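Protease Do-like 1, chloroplastic (Arabidopsis thaliana, PDB 3QO6) acts as a chloroplast serine protease that is required at high temperature and may help to degrade damaged proteins. Local coordinates at residues 120-125 with 212-217; 151-156 with 165-170; 261-266 with 329-334; 229-234 with 307-312. One frame throughout, in Å; residues are numbered along the deposited sequence.

In the fold
Contacts 1 and 2 lie in the serine protease domain, contacts 3 and 4 in the following PDZ domain. Contacts 1 and 2 touch, and strands 209-213 and 168-171 are neighbours in one sheet. Pro213 CG packs on Asp167 O at 3.1 Å. Both reach the second subunit. Contact 2 is near the predicted charge relay system: the side chain of Ile165 is about 5 Å from that of Asp101 and about 8 Å from that of His71. Contact 3 lies on strand 326-332 and contact 4 on strand 233-234, its neighbour in the same sheet; Glu331 O probably accepts a hydrogen bond from Ile234 N. Contacts 1 and 3 have centres about 31 Å apart.

Contact 1 of 4, residues 120-125 with 212-217; sequences GVSADL and IPVDTV
The carboxylate of Asp215 is the flat group of this contact, and one of its faces is turned to Ser122. Ser122 OG sits over that face, 3.1 Å from Asp215 CG. Ser122 N lies on the same side and donates to Asp215 OD1 at 3.1 Å. The bond is nearly straight, but OD1 is met from above, 53° out of the carboxylate plane. Ala123 N adds a weak bond to Asp215 OD2. At the rim, Val121 CG1 lies close to the plane and Ala123 CB is 3.4 Å from Asp215 OD2. Val121 also packs on Ser7 of the second subunit. In return, Asp215 N makes a weak bond to Ser122 OG, which serves an amide of the first helical turn. An alanine in place of Asp215 would probably leave the amides of Ser122 and Ala123 without this acceptor, and the 122-125 turn less firmly tied to the helix start. Beside these bonds, Val214 CG1 presses on Ser122 CB at 3.3 Å, and Pro213 CB packs against Ser122 OG. The type I turn 122-125 thus meets the start of helix 214-227, where Pro213 is the N-cap residue, and Gly120 and Val214 form backbone bonds to strand 191-198.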
# COMPACT_ATOMS: atom_id res chain seq x y z
N GLY B 120 44.42 5.73 12.25
CA GLY B 120 44.39 6.44 13.51
C GLY B 120 44.05 5.59 14.70
O GLY B 120 44.15 4.36 14.65
N VAL B 121 43.64 6.23 15.79
CA VAL B 121 43.29 5.50 17.00
C VAL B 121 41.88 5.81 17.45
O VAL B 121 41.55 6.96 17.70
CB VAL B 121 44.22 5.83 18.18
CG1 VAL B 121 43.71 5.15 19.43
CG2 VAL B 121 45.62 5.37 17.89
N SER B 122 41.05 4.79 17.59
CA SER B 122 39.69 5.04 18.01
C SER B 122 39.51 5.03 19.50
O SER B 122 38.52 5.52 20.00
CB SER B 122 38.74 4.05 17.34
OG SER B 122 38.84 2.74 17.86
N ALA B 123 40.46 4.49 20.24
CA ALA B 123 40.30 4.43 21.69
C ALA B 123 40.22 5.79 22.38
O ALA B 123 39.58 5.89 23.40
CB ALA B 123 41.43 3.63 22.30
N ASP B 124 40.84 6.83 21.83
CA ASP B 124 40.81 8.15 22.46
C ASP B 124 39.74 9.14 21.97
O ASP B 124 39.76 10.32 22.34
CB ASP B 124 42.16 8.84 22.28
CG ASP B 124 43.29 8.01 22.77
OD1 ASP B 124 43.08 7.28 23.77
OD2 ASP B 124 44.37 8.10 22.16
N LEU B 125 38.83 8.69 21.13
CA LEU B 125 37.83 9.59 20.59
C LEU B 125 36.96 10.25 21.68
O LEU B 125 36.73 9.68 22.76
CB LEU B 125 36.97 8.83 19.55
CG LEU B 125 37.77 8.27 18.35
CD1 LEU B 125 36.89 7.43 17.47
CD2 LEU B 125 38.37 9.42 17.53
N ILE B 212 32.39 1.21 12.26
CA ILE B 212 33.05 0.19 13.07
C ILE B 212 34.35 0.91 13.42
O ILE B 212 35.00 1.47 12.53
CB ILE B 212 33.41 -1.10 12.26
CG1 ILE B 212 32.16 -1.76 11.65
CG2 ILE B 212 34.08 -2.09 13.18
CD1 ILE B 212 31.14 -2.15 12.67
N PRO B 213 34.72 0.94 14.72
CA PRO B 213 35.95 1.63 15.12
C PRO B 213 37.23 1.01 14.57
O PRO B 213 37.41 -0.21 14.55
CB PRO B 213 35.89 1.61 16.64
CG PRO B 213 35.15 0.31 16.92
CD PRO B 213 34.09 0.25 15.86
N VAL B 214 38.12 1.88 14.12
CA VAL B 214 39.39 1.49 13.55
C VAL B 214 40.17 0.46 14.36
O VAL B 214 40.76 -0.46 13.80
CB VAL B 214 40.25 2.74 13.34
CG1 VAL B 214 40.56 3.37 14.67
CG2 VAL B 214 41.49 2.40 12.54
N ASP B 215 40.19 0.62 15.68
CA ASP B 215 40.94 -0.31 16.50
C ASP B 215 40.51 -1.76 16.28
O ASP B 215 41.35 -2.65 16.11
CB ASP B 215 40.84 0.07 17.98
CG ASP B 215 41.62 1.35 18.30
OD1 ASP B 215 42.20 1.96 17.36
OD2 ASP B 215 41.65 1.74 19.49
N THR B 216 39.21 -2.03 16.25
CA THR B 216 38.84 -3.41 16.04
C THR B 216 39.07 -3.77 14.57
O THR B 216 39.29 -4.94 14.24
CB THR B 216 37.38 -3.71 16.58
OG1 THR B 216 36.48 -3.97 15.50
CG2 THR B 216 36.88 -2.56 17.42
N VAL B 217 39.08 -2.78 13.70
CA VAL B 217 39.30 -3.03 12.28
C VAL B 217 40.71 -3.52 12.00
O VAL B 217 40.90 -4.56 11.36
CB VAL B 217 39.01 -1.75 11.44
CG1 VAL B 217 39.59 -1.86 10.03
CG2 VAL B 217 37.53 -1.55 11.34

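Contact 2 of 4, residues 151-156 with 165-170; sequences GLRREI and IQDVIQ
A beta hairpin of the trypsin-like protease domain, strand 143-157 with strand 164-166, continues here into strand 168-171 through a G1 beta bulge. In the bulge two residues, Asp167 and Val168, stand opposite the single Arg154. Arg154 N and O bond to Val168 O and N, the latter pair at 2.8 Å. Further antiparallel hydrogen-bonded pairs are Gly151 with Gln170 and Ile156 with Ile165. The chain bends at 152-153 and at 167, so strands 154-156 and 168-170 run 104° apart. The side chains of Ile156 and Val168 cross at about a right angle, with Ile156 CG1 3.8 Å from Val168 CG2, and both pack on Phe210. The Arg154 chain is bent at CD (chi2 -59°). Its guanidinium and the Gln170 amide have planes 25° apart. Gln170 OE1 lies at the guanidinium edge, 2.8 Å from Arg154 NE and 3.3 Å from Arg154 NH2, the second bond being weak. Arg154 NH1 also bonds to Asp141 O of the second subunit, and Gln170 NE2 to Thr143 OG1 of that subunit. An alanine in place of Arg154 would probably leave Gln170 OE1 without the NE and NH2 donors and weaken the tie to the second subunit. Glu155 OE1 bonds to Ser298 OG and takes a weak bond from Gln166 NE2, with the carboxylate and amide planes nearly perpendicular.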
# COMPACT_ATOMS: atom_id res chain seq x y z
N GLY B 151 28.42 9.99 19.37
CA GLY B 151 28.45 9.02 20.44
C GLY B 151 29.55 7.99 20.27
O GLY B 151 30.10 7.77 19.17
N LEU B 152 29.88 7.36 21.39
CA LEU B 152 30.92 6.35 21.42
C LEU B 152 30.44 5.12 22.16
O LEU B 152 29.47 5.17 22.91
CB LEU B 152 32.16 6.93 22.09
CG LEU B 152 32.71 8.01 21.17
CD1 LEU B 152 33.76 8.86 21.87
CD2 LEU B 152 33.26 7.31 19.92
N ARG B 153 31.13 4.00 21.94
CA ARG B 153 30.78 2.76 22.63
C ARG B 153 29.32 2.31 22.47
O ARG B 153 28.72 1.76 23.39
CB ARG B 153 31.13 2.91 24.13
CG ARG B 153 32.65 3.08 24.39
CD ARG B 153 32.97 4.10 25.49
NE ARG B 153 33.87 5.17 25.04
CZ ARG B 153 33.76 6.45 25.42
NH1 ARG B 153 32.77 6.81 26.24
NH2 ARG B 153 34.61 7.38 24.99
N ARG B 154 28.76 2.52 21.28
CA ARG B 154 27.38 2.11 21.02
C ARG B 154 27.36 0.66 20.59
O ARG B 154 28.35 0.17 20.06
CB ARG B 154 26.77 2.93 19.87
CG ARG B 154 26.85 4.44 20.00
CD ARG B 154 26.15 4.94 21.25
NE ARG B 154 25.73 6.33 21.10
CZ ARG B 154 25.23 7.09 22.07
NH1 ARG B 154 25.09 6.61 23.30
NH2 ARG B 154 24.87 8.34 21.81
N GLU B 155 26.22 -0.01 20.80
CA GLU B 155 26.04 -1.39 20.36
C GLU B 155 24.90 -1.37 19.34
O GLU B 155 23.84 -0.82 19.62
CB GLU B 155 25.65 -2.33 21.51
CG GLU B 155 25.14 -3.70 21.03
CD GLU B 155 24.63 -4.61 22.16
OE1 GLU B 155 25.39 -4.83 23.15
OE2 GLU B 155 23.48 -5.11 22.07
N ILE B 156 25.13 -1.95 18.17
CA ILE B 156 24.11 -2.02 17.13
C ILE B 156 23.97 -3.45 16.57
O ILE B 156 24.95 -4.19 16.46
CB ILE B 156 24.45 -1.08 15.92
CG1 ILE B 156 25.78 -1.52 15.30
CG2 ILE B 156 24.55 0.36 16.37
CD1 ILE B 156 25.95 -1.09 13.88
N ILE B 165 27.25 -5.75 17.22
CA ILE B 165 28.61 -5.28 17.03
C ILE B 165 28.83 -4.28 18.15
O ILE B 165 28.09 -3.30 18.26
CB ILE B 165 28.80 -4.56 15.69
CG1 ILE B 165 28.30 -5.43 14.54
CG2 ILE B 165 30.26 -4.24 15.49
CD1 ILE B 165 28.49 -4.81 13.13
N GLN B 166 29.81 -4.54 19.00
CA GLN B 166 30.08 -3.66 20.12
C GLN B 166 30.99 -2.51 19.71
O GLN B 166 31.55 -2.49 18.62
CB GLN B 166 30.75 -4.43 21.25
CG GLN B 166 29.83 -5.00 22.32
CD GLN B 166 28.92 -6.12 21.83
OE1 GLN B 166 29.38 -7.08 21.19
NE2 GLN B 166 27.63 -6.01 22.13
N ASP B 167 31.13 -1.55 20.61
CA ASP B 167 32.02 -0.42 20.43
C ASP B 167 31.87 0.49 19.21
O ASP B 167 32.85 1.15 18.84
CB ASP B 167 33.46 -0.90 20.49
CG ASP B 167 34.36 0.07 21.25
OD1 ASP B 167 34.39 -0.01 22.51
OD2 ASP B 167 35.02 0.91 20.60
N VAL B 168 30.68 0.55 18.63
CA VAL B 168 30.46 1.37 17.44
C VAL B 168 30.47 2.90 17.59
O VAL B 168 30.07 3.45 18.63
CB VAL B 168 29.14 0.94 16.80
CG1 VAL B 168 28.78 1.83 15.61
CG2 VAL B 168 29.26 -0.50 16.39
N ILE B 169 30.94 3.58 16.55
CA ILE B 169 30.97 5.06 16.55
C ILE B 169 29.68 5.64 15.91
O ILE B 169 29.19 5.10 14.92
CB ILE B 169 32.13 5.61 15.73
CG1 ILE B 169 33.47 5.20 16.35
CG2 ILE B 169 32.02 7.13 15.66
CD1 ILE B 169 34.66 5.49 15.44
N GLN B 170 29.16 6.73 16.48
CA GLN B 170 27.94 7.38 15.98
C GLN B 170 28.29 8.79 15.49
O GLN B 170 28.98 9.53 16.18
CB GLN B 170 26.93 7.48 17.09
CG GLN B 170 25.57 7.87 16.63
CD GLN B 170 24.63 8.06 17.78
OE1 GLN B 170 24.65 7.29 18.73
NE2 GLN B 170 23.80 9.08 17.71

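Contact 3 of 4, residues 261-266 with 329-334; sequences SGPAGK and TLEPKP
Pro263 lays its ring against the side chain of Glu331, with Pro263 CG 3.4 Å from Glu331 CD. The contact belongs to the PDZ domain. It joins the short helix 263-266 to the end of strand 326-332. Glu331 CG is anti to its carbonyl carbon (chi1 -55°), and the chain beyond runs extended across the proline. Pro263 CG therefore meets CB, CG and CD of Glu331 in turn. The ring also reaches the strand backbone: Pro263 CB is 3.4 Å from Thr329 O. Gly262 is the N-cap residue, and its O accepts the backbone bond of Lys266 N. One turn on from the proline, Lys266 sends its extended chain to the same carboxylate. Lys266 CD and CE both pass 3.5 Å from Glu331 OE1, so the aliphatic part of the lysine packs there too. Glu331 is thus held by apolar contact along its stem and by charge at its tip. Its backbone bonds to Ile234 of strand 233-234, while its side chain links the helix to the sheet. The salt bridge closes the contact: Lys266 NZ is 2.8 Å from Glu331 OE1, on the syn side and 25° out of the carboxylate plane.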
# COMPACT_ATOMS: atom_id res chain seq x y z
N SER B 261 28.16 -32.20 20.79
CA SER B 261 29.43 -32.01 20.13
C SER B 261 30.09 -30.64 20.31
O SER B 261 31.13 -30.37 19.70
CB SER B 261 29.25 -32.31 18.63
OG SER B 261 29.65 -31.21 17.83
N GLY B 262 29.50 -29.77 21.14
CA GLY B 262 30.06 -28.44 21.37
C GLY B 262 30.57 -28.21 22.79
O GLY B 262 30.43 -29.10 23.63
N PRO B 263 31.14 -27.04 23.11
CA PRO B 263 31.65 -26.77 24.45
C PRO B 263 30.69 -26.95 25.62
O PRO B 263 30.98 -27.74 26.52
CB PRO B 263 32.18 -25.36 24.34
CG PRO B 263 32.67 -25.31 22.94
CD PRO B 263 31.56 -25.99 22.17
N ALA B 264 29.57 -26.23 25.62
CA ALA B 264 28.59 -26.37 26.72
C ALA B 264 27.97 -27.77 26.68
O ALA B 264 27.50 -28.30 27.70
CB ALA B 264 27.51 -25.32 26.60
N GLY B 265 27.97 -28.37 25.50
CA GLY B 265 27.45 -29.72 25.40
C GLY B 265 28.35 -30.68 26.17
O GLY B 265 27.89 -31.35 27.09
N LYS B 266 29.63 -30.73 25.80
CA LYS B 266 30.60 -31.61 26.46
C LYS B 266 30.68 -31.25 27.93
O LYS B 266 31.00 -32.10 28.76
CB LYS B 266 31.99 -31.46 25.84
CG LYS B 266 32.05 -31.81 24.37
CD LYS B 266 33.31 -31.27 23.73
CE LYS B 266 33.20 -31.32 22.23
NZ LYS B 266 34.42 -30.82 21.54
N THR B 329 35.05 -24.76 28.25
CA THR B 329 36.21 -24.25 27.52
C THR B 329 35.76 -23.98 26.09
O THR B 329 35.36 -24.89 25.35
CB THR B 329 37.41 -25.23 27.53
OG1 THR B 329 37.01 -26.49 28.08
CG2 THR B 329 38.55 -24.67 28.36
N LEU B 330 35.84 -22.72 25.70
CA LEU B 330 35.40 -22.30 24.39
C LEU B 330 36.22 -22.84 23.23
O LEU B 330 37.44 -22.74 23.23
CB LEU B 330 35.34 -20.77 24.33
CG LEU B 330 34.33 -20.10 25.27
CD1 LEU B 330 34.97 -19.84 26.58
CD2 LEU B 330 33.88 -18.80 24.67
N GLU B 331 35.53 -23.41 22.25
CA GLU B 331 36.19 -23.94 21.06
C GLU B 331 35.83 -23.10 19.85
O GLU B 331 34.80 -22.43 19.83
CB GLU B 331 35.71 -25.36 20.78
CG GLU B 331 35.89 -26.29 21.94
CD GLU B 331 35.03 -27.52 21.79
OE1 GLU B 331 35.03 -28.36 22.71
OE2 GLU B 331 34.36 -27.65 20.74
N PRO B 332 36.68 -23.15 18.81
CA PRO B 332 36.41 -22.37 17.60
C PRO B 332 35.08 -22.78 16.98
O PRO B 332 34.66 -23.92 17.10
CB PRO B 332 37.59 -22.71 16.69
CG PRO B 332 38.00 -24.07 17.14
CD PRO B 332 37.90 -23.96 18.65
N LYS B 333 34.42 -21.82 16.33
CA LYS B 333 33.14 -22.06 15.68
C LYS B 333 33.43 -22.92 14.45
O LYS B 333 34.33 -22.58 13.67
CB LYS B 333 32.56 -20.70 15.28
CG LYS B 333 31.30 -20.69 14.42
CD LYS B 333 31.22 -19.33 13.69
CE LYS B 333 30.05 -19.19 12.71
NZ LYS B 333 28.73 -19.12 13.41
N PRO B 334 32.68 -24.04 14.26
CA PRO B 334 32.86 -24.93 13.11
C PRO B 334 32.86 -24.15 11.84
O PRO B 334 32.08 -23.23 11.69
CB PRO B 334 31.67 -25.87 13.20
CG PRO B 334 31.43 -25.97 14.66
CD PRO B 334 31.60 -24.53 15.12

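Contact 4 of 4, residues 229-234 with 307-312; sequences KVTRPI and CKVGDE
Cys307 meets Pro233 through its backbone, with Cys307 O 3.5 Å from Pro233 CG. This loop of the PDZ domain, between helix 297-304 and strand 312-318, covers one side of the proline ring. Lys308 follows, and its carbonyl carbon is 4.0 Å from Pro233 CB. The lysine side chain starts away from the proline, and its amine makes a long ion pair with Asp311 OD2. Val309 comes next and reaches both Thr231 and Pro233. Its amide N is 3.8 Å from Pro233 CB. Val309 CG2 is anti to the carbonyl carbon and reaches Thr231 CG2 at 3.4 Å, a methyl against a methyl. The other branch of Thr231, OG1, accepts a bond from Lys229 NZ. Val309 and Thr231 both pack on Pro332 as well, so the three form a small apolar patch. Gly310 takes a positive phi (96°) at the third position of the type II turn 308-311. Asp311 closes the turn: its N bonds to Lys308 O at 3.0 Å, while Asp311 OD2 receives a weak bond from Lys308 N. No hydrogen bond joins the two segments. Their hold on each other is van der Waals packing of a proline and two methyl-bearing side chains, while strand 326-332 supplies backbone bonds to both, through Ile234 on one side and Gly310 and Asp311 on the other.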
# COMPACT_ATOMS: atom_id res chain seq x y z
N LYS B 229 41.03 -15.59 7.59
CA LYS B 229 39.88 -15.98 8.40
C LYS B 229 40.16 -15.42 9.77
O LYS B 229 41.30 -15.08 10.08
CB LYS B 229 39.78 -17.52 8.44
CG LYS B 229 39.28 -18.15 9.76
CD LYS B 229 38.87 -19.63 9.56
CE LYS B 229 38.13 -20.25 10.79
NZ LYS B 229 38.96 -20.87 11.91
N VAL B 230 39.13 -15.30 10.59
CA VAL B 230 39.30 -14.82 11.95
C VAL B 230 38.72 -15.93 12.78
O VAL B 230 37.65 -16.44 12.46
CB VAL B 230 38.52 -13.52 12.21
CG1 VAL B 230 38.26 -13.36 13.68
CG2 VAL B 230 39.34 -12.34 11.76
N THR B 231 39.41 -16.33 13.83
CA THR B 231 38.87 -17.42 14.62
C THR B 231 38.26 -16.92 15.90
O THR B 231 38.94 -16.33 16.77
CB THR B 231 39.95 -18.51 14.88
OG1 THR B 231 40.23 -19.18 13.65
CG2 THR B 231 39.48 -19.52 15.91
N ARG B 232 36.96 -17.17 16.02
CA ARG B 232 36.19 -16.72 17.16
C ARG B 232 35.63 -17.86 17.99
O ARG B 232 35.11 -18.85 17.47
CB ARG B 232 35.06 -15.80 16.67
CG ARG B 232 35.53 -14.57 15.86
CD ARG B 232 34.34 -13.83 15.28
NE ARG B 232 34.66 -12.45 14.91
CZ ARG B 232 35.30 -11.60 15.71
NH1 ARG B 232 35.70 -11.98 16.92
NH2 ARG B 232 35.52 -10.35 15.31
N PRO B 233 35.68 -17.71 19.31
CA PRO B 233 35.20 -18.70 20.28
C PRO B 233 33.68 -18.87 20.34
O PRO B 233 32.94 -17.95 20.05
CB PRO B 233 35.73 -18.16 21.60
CG PRO B 233 35.57 -16.63 21.38
CD PRO B 233 36.07 -16.44 19.97
N ILE B 234 33.23 -20.06 20.74
CA ILE B 234 31.81 -20.29 20.90
C ILE B 234 31.56 -21.14 22.12
O ILE B 234 32.42 -21.91 22.51
CB ILE B 234 31.18 -21.01 19.73
CG1 ILE B 234 31.68 -22.45 19.68
CG2 ILE B 234 31.45 -20.25 18.48
CD1 ILE B 234 30.89 -23.30 18.70
N CYS B 307 36.34 -13.02 25.10
CA CYS B 307 37.09 -14.24 25.25
C CYS B 307 37.79 -14.66 23.99
O CYS B 307 37.51 -14.13 22.91
CB CYS B 307 36.18 -15.35 25.73
SG CYS B 307 35.29 -14.79 27.18
N LYS B 308 38.72 -15.59 24.14
CA LYS B 308 39.49 -16.11 23.03
C LYS B 308 39.40 -17.63 23.00
O LYS B 308 39.19 -18.26 24.04
CB LYS B 308 40.94 -15.62 23.15
CG LYS B 308 41.43 -15.40 24.59
CD LYS B 308 42.79 -14.70 24.62
CE LYS B 308 43.44 -14.66 26.02
NZ LYS B 308 42.69 -13.85 27.01
N VAL B 309 39.52 -18.23 21.82
CA VAL B 309 39.43 -19.68 21.73
C VAL B 309 40.28 -20.33 22.79
O VAL B 309 41.41 -19.92 23.02
CB VAL B 309 39.91 -20.19 20.38
CG1 VAL B 309 39.88 -21.70 20.36
CG2 VAL B 309 39.01 -19.65 19.29
N GLY B 310 39.74 -21.34 23.45
CA GLY B 310 40.50 -22.02 24.49
C GLY B 310 40.25 -21.56 25.91
O GLY B 310 40.51 -22.32 26.83
N ASP B 311 39.76 -20.34 26.12
CA ASP B 311 39.50 -19.85 27.48
C ASP B 311 38.54 -20.76 28.24
O ASP B 311 37.53 -21.23 27.69
CB ASP B 311 38.89 -18.44 27.45
CG ASP B 311 39.91 -17.37 27.10
OD1 ASP B 311 41.02 -17.72 26.64
OD2 ASP B 311 39.59 -16.18 27.28
N GLU B 312 38.83 -21.03 29.51
CA GLU B 312 37.92 -21.86 30.27
C GLU B 312 37.02 -20.92 31.05
O GLU B 312 37.37 -20.44 32.12
CB GLU B 312 38.66 -22.79 31.22
CG GLU B 312 37.70 -23.81 31.82
CD GLU B 312 38.24 -24.51 33.05
OE1 GLU B 312 38.63 -23.80 34.00
OE2 GLU B 312 38.26 -25.77 33.07